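Local coordinates for protein piwi (Drosophila melanogaster, PDB 6KR6) that is an Argonaute-family protein that binds piRNAs and uses them to direct the silencing of transposons, at residues T564-E569 with K763-Y769; T577-D581 with V780-K785; T607-V612 with L803-Y809; L662-V667 with A689-V693. One frame throughout, in Å; residues are numbered along the deposited sequence.

Contacts 2, 3 and 4 all reach the sheet of the Piwi domain, while contact 1 joins a loop and short strand to the chain that follows helix 754-764. Contact 2 is buried, and small residues there let a helix sit close to the central strand beside bound metals. Contact 1 is also buried but is built from large aromatic rings and backbone carbonyls, and it meets contact 2 through Tyr783, whose hydroxyl meets Tyr769 N and, more weakly, Leu767 O. In contact 3 the edge strand receives the C-terminal tail, with partly exposed Glu804 and Lys805. Contact 4, on another helix, touches none of the others and ends in a tyrosine-glutamate pair.

Contact 1. Residues T564-E569 with K763-Y769; sequences TPWMIE and KMCHLYY. With nucleotides of chain B.
Tyr769 reaches in among Pro565, Trp566 and Thr564 and is held from several sides. Its ring edge is turned to one face of Trp566, a T-shaped pair with planes at 89° and with Tyr769 CD1 3.5 Å from Trp566 CE2. Pro565 covers one face of the tyrosine, its CD 3.5 Å from the ring centroid in a CH-pi contact, and the carbonyl of Leu767 lies over the opposite face. The hydroxyl then meets the backbone: Tyr769 OH donates to Trp566 O at 2.8 Å, nearly in line with the C=O bond. Ring faces and hydroxyl together fix the rotation of the ring. Trp566 is turned back over residues 763-769 because its CG stands between the backbone N and the carbonyl carbon (chi1 64°). Its indole NE1 can therefore give a nearly straight bond of 3.1 Å to His766 O, lying close to the ring plane. Further along, Ile568 suits an apolar position: its CG1 packs 3.8 Å from Lys763 CG, and its CG2 rests on the methyls of Leu767. Lys763 stays extended until a bend at chi4 (-63°) brings NZ to Glu569 O at 2.9 Å. Gln408 is a second partner of that ammonium, and Glu569 itself pairs with Lys416. Tyr768 points away from this packing, and its OH donates to OP1 of nucleotide U4 of chain B at 2.8 Å. A phosphate contact of this kind does not read the base, as is usual for the guide channel of Argonaute proteins.

Contact 2. Residues T577-D581 with V780-K785; sequences TIGFD and VCQYAK. With HG (mercury (II) ion), chain G; ZN (zinc ion), chain N.
Gly579 and Cys781 bring strand 577-581 and helix 780-785 together, their CA atoms 4.4 Å apart and the two segments running in roughly the same direction at an angle of 35°. This is the packing of a helix on the central sheet of an RNase H-like fold, and the axes of these short segments approach to 6.2 Å. Small residues explain the closeness: Gly579 has no side chain on the surface facing the helix, and Ala784 offers a single methyl, which settles 3.5 Å from Asp581 N. One turn earlier in the helix, Val780 packs on Gly579 and Thr577. Its CG2, set between its own backbone N and carbonyl carbon, presses on Gly579 N and meets the methyl CG2 of Thr577 at 3.9 Å, the two side chains nearly perpendicular to each other. Branched residues fit here because they present methyls without long reach. Ile578 and Phe580 point their side chains away from the helix, toward the other side of the sheet. Lys785 runs beside Asp581 in the same direction, with Lys785 CG 3.5 Å from Asp581 OD2. The lysine then bends at chi3 and carries NZ off to a phosphate of the bound RNA. Asp581, an active-site residue by similarity, shares a zinc ion with Asp652, and Asp652 also shares a mercury ion with Cys781 SG. At the zinc, both carboxylate oxygens of Asp581 are used, OD1 and OD2 each lying 2.0 Å from the metal.

Contact 3. Residues T607-V612 with L803-Y809; sequences TYFSTV and LEKKFYY
Glu804 runs alongside Phe609, starting above the ring plane at CB and CG and descending to the edge at CD and OE2. Glu804 CB lies 3.5 Å from Phe609 CE1, CG is as near to the same carbon, and Glu804 CD is 3.3 Å from Phe609 CE1. At the tip OE2 is in the ring plane and OE1 also nears CZ, the carboxylate being turned 64° from the ring. A negative group probably suits this edge, where the ring hydrogens are slightly positive; OE1 has a long, weak ion pair with Lys631. The backbone of Glu804 does the firmer work, since Ser610 N donates to Glu804 O at 3.0 Å. Beside it, Lys805 curls at every torsion beyond CG, bringing CE to 3.6 Å from Thr607 CB, while its NZ pairs with Glu639. Phe807 CZ sits 3.3 Å from Tyr608 CD2, the rings inclined at 46°. Farther along, serine is small enough for Ser610 OG and CB to lie close against the Tyr809 ring edge. The C-terminal tail thus folds against the outer strand of the RNase H-like sheet. In Argonaute proteins the C-terminal carboxylate lies at the pocket for the guide 5' end, consistent with the zinc bound here by Leu810 and Gln556.

Contact 4. Residues L662-V667 with A689-V693; sequences LFEFEV and AYIVV
Val667 and Leu662, from the helix, close on the ring of Tyr690, which stands out from the strand with CG anti to the backbone N (chi1 -171°). Val667 CG2 lies over one face, 3.7 Å from the ring centroid and somewhat toward the rim, a CH-pi contact. Leu662 CD1 comes to the ring's edge, 4.0 Å from Tyr690 CE1, and with the same methyl touches Val692 CG2 at 3.9 Å. Branched aliphatic residues suit the place because their methyls can cover a flat ring and still meet the residue two along the strand, on the same face. Outward from this apolar centre, the tyrosine hydroxyl forms the polar edge: Tyr690 OH donates to Glu666 OE2, in the ring plane. The modelled length is improbably short and is doubtful at this resolution. The carboxylate stands at 73° to the ring, and its other oxygen, OE1, forms a salt bridge with Arg651. Segments 662-667 and 689-693 cross at 132°, with axes 11.0 Å apart. The whole helix 659-680 links strand 687-695 to the parallel strand 646-652 in the beta-alpha-beta crossover of RNase H-like folds, while strand 741-745 pairs antiparallel on the other side of 687-695.

Contact 1. Residues T564-E569 with K763-Y769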
# COMPACT_ATOMS: atom_id res chain seq x y z
N THR A 564 14.93 25.17 6.95
CA THR A 564 13.51 24.91 7.12
C THR A 564 12.68 25.96 6.41
O THR A 564 12.76 27.15 6.76
CB THR A 564 13.16 24.88 8.61
OG1 THR A 564 14.10 24.04 9.30
CG2 THR A 564 11.77 24.33 8.82
N PRO A 565 11.87 25.59 5.40
CA PRO A 565 11.04 26.60 4.73
C PRO A 565 9.86 27.05 5.57
O PRO A 565 9.51 28.24 5.55
CB PRO A 565 10.59 25.89 3.45
CG PRO A 565 11.53 24.75 3.28
CD PRO A 565 11.90 24.32 4.66
N TRP A 566 9.20 26.15 6.29
CA TRP A 566 8.07 26.51 7.12
C TRP A 566 7.95 25.50 8.26
O TRP A 566 8.70 24.52 8.33
CB TRP A 566 6.78 26.60 6.30
CG TRP A 566 6.31 25.31 5.68
CD1 TRP A 566 5.67 24.28 6.30
CD2 TRP A 566 6.43 24.92 4.30
NE1 TRP A 566 5.39 23.28 5.41
CE2 TRP A 566 5.85 23.64 4.17
CE3 TRP A 566 6.99 25.52 3.17
CZ2 TRP A 566 5.80 22.96 2.96
CZ3 TRP A 566 6.94 24.84 1.97
CH2 TRP A 566 6.35 23.57 1.87
N MET A 567 6.98 25.74 9.15
CA MET A 567 6.81 24.91 10.34
C MET A 567 5.35 24.98 10.78
O MET A 567 4.62 25.91 10.42
CB MET A 567 7.77 25.36 11.46
CG MET A 567 7.65 24.64 12.81
SD MET A 567 7.72 22.84 12.76
CE MET A 567 9.15 22.56 11.73
N ILE A 568 4.94 23.98 11.54
CA ILE A 568 3.59 23.87 12.05
C ILE A 568 3.59 24.29 13.51
O ILE A 568 4.62 24.27 14.19
CB ILE A 568 3.04 22.44 11.87
CG1 ILE A 568 1.56 22.34 12.24
CG2 ILE A 568 3.87 21.45 12.68
CD1 ILE A 568 0.68 23.28 11.46
N GLU A 569 2.43 24.70 14.01
CA GLU A 569 2.25 24.97 15.43
C GLU A 569 2.24 23.65 16.19
O GLU A 569 1.31 22.84 16.03
CB GLU A 569 0.97 25.76 15.67
CG GLU A 569 1.03 27.21 15.23
CD GLU A 569 -0.28 27.94 15.46
OE1 GLU A 569 -1.35 27.30 15.33
OE2 GLU A 569 -0.25 29.15 15.78
N LYS A 763 -1.19 17.39 11.78
CA LYS A 763 -0.13 18.40 11.77
C LYS A 763 1.11 17.89 11.06
O LYS A 763 1.66 18.55 10.17
CB LYS A 763 0.21 18.82 13.21
CG LYS A 763 -0.75 19.79 13.85
CD LYS A 763 -0.34 20.08 15.28
CE LYS A 763 -1.34 20.99 15.99
NZ LYS A 763 -1.45 22.33 15.35
N MET A 764 1.58 16.70 11.45
CA MET A 764 2.76 16.12 10.83
C MET A 764 2.57 15.86 9.34
O MET A 764 3.55 15.69 8.62
CB MET A 764 3.15 14.81 11.54
CG MET A 764 3.53 14.99 13.00
SD MET A 764 4.86 16.17 13.26
CE MET A 764 6.15 15.47 12.23
N CYS A 765 1.32 15.82 8.88
CA CYS A 765 1.04 15.73 7.45
C CYS A 765 1.31 17.03 6.69
O CYS A 765 1.17 17.04 5.46
CB CYS A 765 -0.41 15.29 7.22
SG CYS A 765 -0.67 13.51 7.35
N HIS A 766 1.68 18.12 7.37
CA HIS A 766 1.87 19.42 6.73
C HIS A 766 3.32 19.74 6.39
O HIS A 766 3.59 20.83 5.89
CB HIS A 766 1.32 20.54 7.63
CG HIS A 766 -0.18 20.61 7.69
ND1 HIS A 766 -0.93 19.75 8.46
CD2 HIS A 766 -1.05 21.45 7.09
CE1 HIS A 766 -2.21 20.05 8.33
NE2 HIS A 766 -2.31 21.08 7.50
N LEU A 767 4.26 18.83 6.65
CA LEU A 767 5.67 19.18 6.71
C LEU A 767 6.51 18.53 5.60
O LEU A 767 7.72 18.36 5.76
CB LEU A 767 6.25 18.82 8.08
CG LEU A 767 5.73 19.60 9.28
CD1 LEU A 767 6.12 18.90 10.58
CD2 LEU A 767 6.25 21.02 9.27
N TYR A 768 5.89 18.16 4.48
CA TYR A 768 6.64 17.65 3.34
C TYR A 768 6.94 18.82 2.41
O TYR A 768 6.05 19.33 1.73
CB TYR A 768 5.87 16.55 2.61
CG TYR A 768 6.68 15.88 1.52
CD1 TYR A 768 7.81 15.13 1.82
CD2 TYR A 768 6.32 15.99 0.18
CE1 TYR A 768 8.56 14.52 0.83
CE2 TYR A 768 7.06 15.38 -0.82
CZ TYR A 768 8.18 14.65 -0.48
OH TYR A 768 8.91 14.04 -1.47
N TYR A 769 8.21 19.24 2.38
CA TYR A 769 8.59 20.50 1.76
C TYR A 769 8.61 20.46 0.23
O TYR A 769 8.66 21.52 -0.39
CB TYR A 769 9.95 20.94 2.29
CG TYR A 769 9.94 21.24 3.77
CD1 TYR A 769 8.87 21.92 4.35
CD2 TYR A 769 10.98 20.83 4.60
CE1 TYR A 769 8.85 22.19 5.70
CE2 TYR A 769 10.96 21.09 5.95
CZ TYR A 769 9.90 21.78 6.50
OH TYR A 769 9.88 22.04 7.85
P U B 4 7.92 14.49 -5.59
OP1 U B 4 8.61 14.37 -4.28
OP2 U B 4 8.65 14.18 -6.84
O5' U B 4 6.62 13.58 -5.54
C5' U B 4 5.52 13.94 -4.71
C4' U B 4 4.20 13.60 -5.35
O4' U B 4 4.10 14.28 -6.63
C3' U B 4 3.96 12.12 -5.63
O3' U B 4 2.60 11.79 -5.39
C2' U B 4 4.27 11.99 -7.12
O2' U B 4 3.62 10.92 -7.77
C1' U B 4 3.80 13.34 -7.65
N1 U B 4 4.48 13.76 -8.89
C2 U B 4 3.80 14.57 -9.77
O2 U B 4 2.67 14.98 -9.55
N3 U B 4 4.49 14.91 -10.90
C4 U B 4 5.77 14.51 -11.24
O4 U B 4 6.26 14.89 -12.31
C5 U B 4 6.41 13.66 -10.29
C6 U B 4 5.75 13.31 -9.17

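Contact 2. Residues T577-D581 with V780-K785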
# COMPACT_ATOMS: atom_id res chain seq x y z
N THR A 577 9.70 12.68 16.05
CA THR A 577 8.84 11.94 15.13
C THR A 577 9.71 11.15 14.17
O THR A 577 10.60 11.71 13.52
CB THR A 577 7.93 12.89 14.35
OG1 THR A 577 7.37 13.86 15.24
CG2 THR A 577 6.80 12.11 13.69
N ILE A 578 9.46 9.84 14.09
CA ILE A 578 10.23 8.95 13.23
C ILE A 578 9.33 8.42 12.13
O ILE A 578 8.19 8.02 12.38
CB ILE A 578 10.86 7.79 14.02
CG1 ILE A 578 11.59 8.29 15.26
CG2 ILE A 578 11.82 7.02 13.14
CD1 ILE A 578 12.16 7.17 16.10
N GLY A 579 9.85 8.42 10.91
CA GLY A 579 9.24 7.73 9.80
C GLY A 579 10.20 6.70 9.24
O GLY A 579 11.42 6.85 9.35
N PHE A 580 9.65 5.64 8.65
CA PHE A 580 10.47 4.54 8.17
C PHE A 580 9.75 3.87 7.00
O PHE A 580 8.54 3.62 7.09
CB PHE A 580 10.74 3.52 9.28
CG PHE A 580 11.46 2.29 8.83
CD1 PHE A 580 12.82 2.32 8.56
CD2 PHE A 580 10.78 1.09 8.68
CE1 PHE A 580 13.48 1.18 8.15
CE2 PHE A 580 11.44 -0.05 8.27
CZ PHE A 580 12.80 -0.01 8.00
N ASP A 581 10.47 3.61 5.92
CA ASP A 581 9.89 2.83 4.83
C ASP A 581 10.98 2.02 4.14
O ASP A 581 12.17 2.14 4.44
CB ASP A 581 9.14 3.70 3.82
CG ASP A 581 8.14 2.90 2.98
OD1 ASP A 581 8.11 1.66 3.11
OD2 ASP A 581 7.37 3.50 2.19
N VAL A 780 7.43 12.67 7.68
CA VAL A 780 8.61 11.82 7.85
C VAL A 780 8.46 10.52 7.06
O VAL A 780 9.44 10.00 6.52
CB VAL A 780 8.86 11.55 9.35
CG1 VAL A 780 9.31 12.82 10.05
CG2 VAL A 780 7.61 10.99 10.01
N CYS A 781 7.23 10.00 6.95
CA CYS A 781 7.02 8.77 6.19
C CYS A 781 7.24 9.00 4.70
O CYS A 781 7.84 8.16 4.02
CB CYS A 781 5.61 8.24 6.46
SG CYS A 781 5.50 6.45 6.69
N GLN A 782 6.76 10.12 4.17
CA GLN A 782 6.99 10.44 2.77
C GLN A 782 8.47 10.69 2.50
O GLN A 782 8.99 10.32 1.45
CB GLN A 782 6.15 11.66 2.36
CG GLN A 782 6.21 11.99 0.88
CD GLN A 782 5.28 11.14 0.04
OE1 GLN A 782 4.18 10.79 0.47
NE2 GLN A 782 5.71 10.81 -1.17
N TYR A 783 9.16 11.32 3.46
CA TYR A 783 10.61 11.48 3.35
C TYR A 783 11.31 10.13 3.29
O TYR A 783 12.23 9.93 2.47
CB TYR A 783 11.14 12.30 4.52
CG TYR A 783 10.84 13.78 4.47
CD1 TYR A 783 11.04 14.51 3.31
CD2 TYR A 783 10.36 14.45 5.59
CE1 TYR A 783 10.77 15.87 3.26
CE2 TYR A 783 10.09 15.80 5.55
CZ TYR A 783 10.29 16.50 4.39
OH TYR A 783 10.02 17.85 4.35
N ALA A 784 10.91 9.20 4.15
CA ALA A 784 11.51 7.87 4.14
C ALA A 784 11.25 7.16 2.82
O ALA A 784 12.16 6.52 2.27
CB ALA A 784 10.98 7.04 5.31
N LYS A 785 10.03 7.26 2.29
CA LYS A 785 9.75 6.63 1.00
C LYS A 785 10.59 7.26 -0.10
O LYS A 785 11.14 6.55 -0.95
CB LYS A 785 8.26 6.73 0.66
CG LYS A 785 7.83 5.75 -0.43
CD LYS A 785 6.47 6.08 -1.02
CE LYS A 785 6.59 7.06 -2.18
NZ LYS A 785 5.29 7.22 -2.90
HG HG G . 5.20 6.45 3.96
ZN ZN N . 6.41 1.70 2.03

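Contact 3. Residues T607-V612 with L803-Y809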
# COMPACT_ATOMS: atom_id res chain seq x y z
N THR A 607 14.81 20.46 12.59
CA THR A 607 15.58 19.84 11.52
C THR A 607 15.34 18.34 11.56
O THR A 607 14.68 17.81 12.45
CB THR A 607 17.08 20.15 11.63
OG1 THR A 607 17.27 21.29 12.47
CG2 THR A 607 17.66 20.45 10.25
N TYR A 608 15.89 17.64 10.56
CA TYR A 608 15.63 16.22 10.39
C TYR A 608 16.92 15.47 10.13
O TYR A 608 17.88 16.01 9.57
CB TYR A 608 14.63 15.99 9.24
CG TYR A 608 13.28 16.62 9.48
CD1 TYR A 608 12.23 15.88 10.00
CD2 TYR A 608 13.05 17.96 9.18
CE1 TYR A 608 10.99 16.45 10.23
CE2 TYR A 608 11.81 18.54 9.40
CZ TYR A 608 10.79 17.78 9.93
OH TYR A 608 9.55 18.35 10.15
N PHE A 609 16.93 14.20 10.54
CA PHE A 609 18.07 13.31 10.42
C PHE A 609 17.64 12.09 9.62
O PHE A 609 16.61 11.48 9.93
CB PHE A 609 18.58 12.91 11.81
CG PHE A 609 19.57 11.79 11.82
CD1 PHE A 609 20.93 12.06 11.69
CD2 PHE A 609 19.17 10.48 11.99
CE1 PHE A 609 21.85 11.03 11.71
CE2 PHE A 609 20.08 9.45 12.01
CZ PHE A 609 21.43 9.73 11.86
N SER A 610 18.41 11.75 8.59
CA SER A 610 17.99 10.72 7.64
C SER A 610 19.10 9.70 7.43
O SER A 610 20.24 10.07 7.11
CB SER A 610 17.61 11.35 6.29
OG SER A 610 18.60 12.26 5.86
N THR A 611 18.77 8.42 7.61
CA THR A 611 19.69 7.33 7.35
C THR A 611 19.03 6.29 6.45
O THR A 611 17.81 6.19 6.38
CB THR A 611 20.15 6.64 8.65
OG1 THR A 611 20.25 7.61 9.70
CG2 THR A 611 21.51 5.99 8.46
N VAL A 612 19.87 5.54 5.74
CA VAL A 612 19.42 4.39 4.95
C VAL A 612 20.35 3.23 5.26
O VAL A 612 21.52 3.41 5.62
CB VAL A 612 19.41 4.67 3.43
CG1 VAL A 612 18.11 4.17 2.81
CG2 VAL A 612 19.63 6.15 3.14
N LEU A 803 25.73 13.92 4.99
CA LEU A 803 24.47 14.53 4.62
C LEU A 803 23.33 14.16 5.58
O LEU A 803 22.16 14.26 5.19
CB LEU A 803 24.10 14.13 3.19
CG LEU A 803 25.25 14.21 2.19
CD1 LEU A 803 24.92 13.49 0.89
CD2 LEU A 803 25.61 15.66 1.93
N GLU A 804 23.65 13.75 6.81
CA GLU A 804 22.64 13.24 7.72
C GLU A 804 21.57 14.28 8.04
O GLU A 804 20.42 13.92 8.31
CB GLU A 804 23.29 12.75 9.01
CG GLU A 804 23.97 11.40 8.90
CD GLU A 804 24.74 11.03 10.16
OE1 GLU A 804 24.92 9.82 10.41
OE2 GLU A 804 25.15 11.94 10.91
N LYS A 805 21.93 15.56 8.03
CA LYS A 805 21.02 16.62 8.46
C LYS A 805 20.44 17.41 7.29
O LYS A 805 19.82 18.46 7.51
CB LYS A 805 21.74 17.57 9.42
CG LYS A 805 22.08 16.96 10.76
CD LYS A 805 20.83 16.69 11.58
CE LYS A 805 19.94 17.92 11.65
NZ LYS A 805 20.69 19.13 12.10
N LYS A 806 20.61 16.94 6.06
CA LYS A 806 20.17 17.67 4.88
C LYS A 806 19.13 16.85 4.12
O LYS A 806 19.14 15.62 4.17
CB LYS A 806 21.36 18.00 3.98
CG LYS A 806 22.49 18.72 4.70
CD LYS A 806 23.65 19.03 3.77
CE LYS A 806 24.73 19.82 4.50
NZ LYS A 806 25.85 20.20 3.60
N PHE A 807 18.24 17.55 3.43
CA PHE A 807 17.22 16.92 2.59
C PHE A 807 17.75 16.65 1.19
O PHE A 807 17.13 17.00 0.19
CB PHE A 807 15.97 17.78 2.54
CG PHE A 807 15.09 17.64 3.74
CD1 PHE A 807 14.50 16.43 4.05
CD2 PHE A 807 14.82 18.73 4.55
CE1 PHE A 807 13.67 16.30 5.15
CE2 PHE A 807 14.00 18.61 5.65
CZ PHE A 807 13.42 17.39 5.95
N TYR A 808 18.92 16.00 1.11
CA TYR A 808 19.59 15.80 -0.17
C TYR A 808 18.77 14.97 -1.13
O TYR A 808 18.90 15.12 -2.35
CB TYR A 808 20.96 15.15 0.06
CG TYR A 808 20.93 13.83 0.82
CD1 TYR A 808 20.73 13.80 2.19
CD2 TYR A 808 21.12 12.63 0.16
CE1 TYR A 808 20.71 12.60 2.88
CE2 TYR A 808 21.10 11.42 0.84
CZ TYR A 808 20.89 11.42 2.21
OH TYR A 808 20.87 10.22 2.89
N TYR A 809 17.90 14.10 -0.62
CA TYR A 809 17.17 13.15 -1.44
C TYR A 809 15.88 13.72 -2.03
O TYR A 809 15.15 12.98 -2.69
CB TYR A 809 16.84 11.90 -0.62
CG TYR A 809 16.36 12.20 0.78
CD1 TYR A 809 15.01 12.37 1.05
CD2 TYR A 809 17.26 12.32 1.83
CE1 TYR A 809 14.56 12.65 2.33
CE2 TYR A 809 16.83 12.59 3.11
CZ TYR A 809 15.48 12.76 3.36
OH TYR A 809 15.05 13.04 4.63

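Contact 4. Residues L662-V667 with A689-V693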
# COMPACT_ATOMS: atom_id res chain seq x y z
N LEU A 662 4.53 -8.23 12.83
CA LEU A 662 5.28 -6.99 12.92
C LEU A 662 5.10 -6.35 14.29
O LEU A 662 6.06 -5.81 14.84
CB LEU A 662 4.90 -6.03 11.78
CG LEU A 662 3.73 -5.04 11.68
CD1 LEU A 662 3.83 -3.88 12.65
CD2 LEU A 662 3.69 -4.49 10.25
N PHE A 663 3.90 -6.43 14.87
CA PHE A 663 3.71 -5.98 16.25
C PHE A 663 4.76 -6.63 17.12
O PHE A 663 5.65 -5.94 17.63
CB PHE A 663 2.32 -6.31 16.80
CG PHE A 663 2.13 -5.93 18.25
CD1 PHE A 663 2.53 -6.79 19.27
CD2 PHE A 663 1.55 -4.72 18.60
CE1 PHE A 663 2.37 -6.44 20.60
CE2 PHE A 663 1.38 -4.37 19.93
CZ PHE A 663 1.79 -5.23 20.93
N GLU A 664 4.67 -7.95 17.29
CA GLU A 664 5.60 -8.67 18.15
C GLU A 664 7.03 -8.23 17.89
O GLU A 664 7.62 -7.53 18.71
CB GLU A 664 5.46 -10.18 17.96
CG GLU A 664 4.77 -10.89 19.12
CD GLU A 664 5.49 -10.68 20.44
OE1 GLU A 664 6.74 -10.79 20.47
OE2 GLU A 664 4.82 -10.39 21.46
N PHE A 665 7.56 -8.58 16.72
CA PHE A 665 8.98 -8.34 16.46
C PHE A 665 9.34 -6.86 16.63
O PHE A 665 10.10 -6.50 17.54
CB PHE A 665 9.36 -8.85 15.07
CG PHE A 665 9.70 -10.31 15.05
CD1 PHE A 665 8.81 -11.26 15.52
CD2 PHE A 665 10.93 -10.74 14.57
CE1 PHE A 665 9.13 -12.60 15.51
CE2 PHE A 665 11.26 -12.09 14.56
CZ PHE A 665 10.35 -13.02 15.03
N GLU A 666 8.79 -6.00 15.77
CA GLU A 666 9.20 -4.60 15.75
C GLU A 666 8.95 -3.93 17.10
O GLU A 666 9.88 -3.40 17.71
CB GLU A 666 8.48 -3.86 14.63
CG GLU A 666 8.75 -4.41 13.25
CD GLU A 666 9.09 -3.32 12.25
OE1 GLU A 666 9.75 -3.63 11.23
OE2 GLU A 666 8.70 -2.16 12.47
N VAL A 667 7.70 -3.93 17.57
CA VAL A 667 7.37 -3.16 18.77
C VAL A 667 8.08 -3.71 20.00
O VAL A 667 8.58 -2.95 20.83
CB VAL A 667 5.84 -3.13 18.97
CG1 VAL A 667 5.48 -2.21 20.13
CG2 VAL A 667 5.15 -2.67 17.70
N ALA A 689 4.68 6.02 20.92
CA ALA A 689 3.52 5.72 20.10
C ALA A 689 4.01 5.06 18.82
O ALA A 689 4.82 5.64 18.09
CB ALA A 689 2.71 6.99 19.78
N TYR A 690 3.53 3.85 18.56
CA TYR A 690 3.90 3.09 17.37
C TYR A 690 2.66 2.96 16.50
O TYR A 690 1.70 2.28 16.87
CB TYR A 690 4.45 1.72 17.75
CG TYR A 690 5.06 0.95 16.60
CD1 TYR A 690 4.27 0.15 15.79
CD2 TYR A 690 6.42 1.04 16.32
CE1 TYR A 690 4.82 -0.55 14.73
CE2 TYR A 690 6.98 0.34 15.26
CZ TYR A 690 6.18 -0.45 14.47
OH TYR A 690 6.72 -1.15 13.42
N ILE A 691 2.69 3.61 15.34
CA ILE A 691 1.54 3.69 14.44
C ILE A 691 1.93 3.11 13.09
O ILE A 691 2.98 3.47 12.54
CB ILE A 691 1.03 5.13 14.29
CG1 ILE A 691 0.82 5.77 15.66
CG2 ILE A 691 -0.25 5.16 13.49
CD1 ILE A 691 0.46 7.22 15.59
N VAL A 692 1.10 2.21 12.57
CA VAL A 692 1.31 1.62 11.25
C VAL A 692 0.44 2.39 10.26
O VAL A 692 -0.78 2.47 10.42
CB VAL A 692 0.96 0.12 11.25
CG1 VAL A 692 1.24 -0.47 9.88
CG2 VAL A 692 1.76 -0.60 12.32
N VAL A 693 1.08 2.95 9.23
CA VAL A 693 0.41 3.80 8.25
C VAL A 693 0.14 2.98 7.00
O VAL A 693 1.07 2.47 6.37
CB VAL A 693 1.25 5.04 7.93
CG1 VAL A 693 0.70 5.76 6.72
CG2 VAL A 693 1.29 5.97 9.13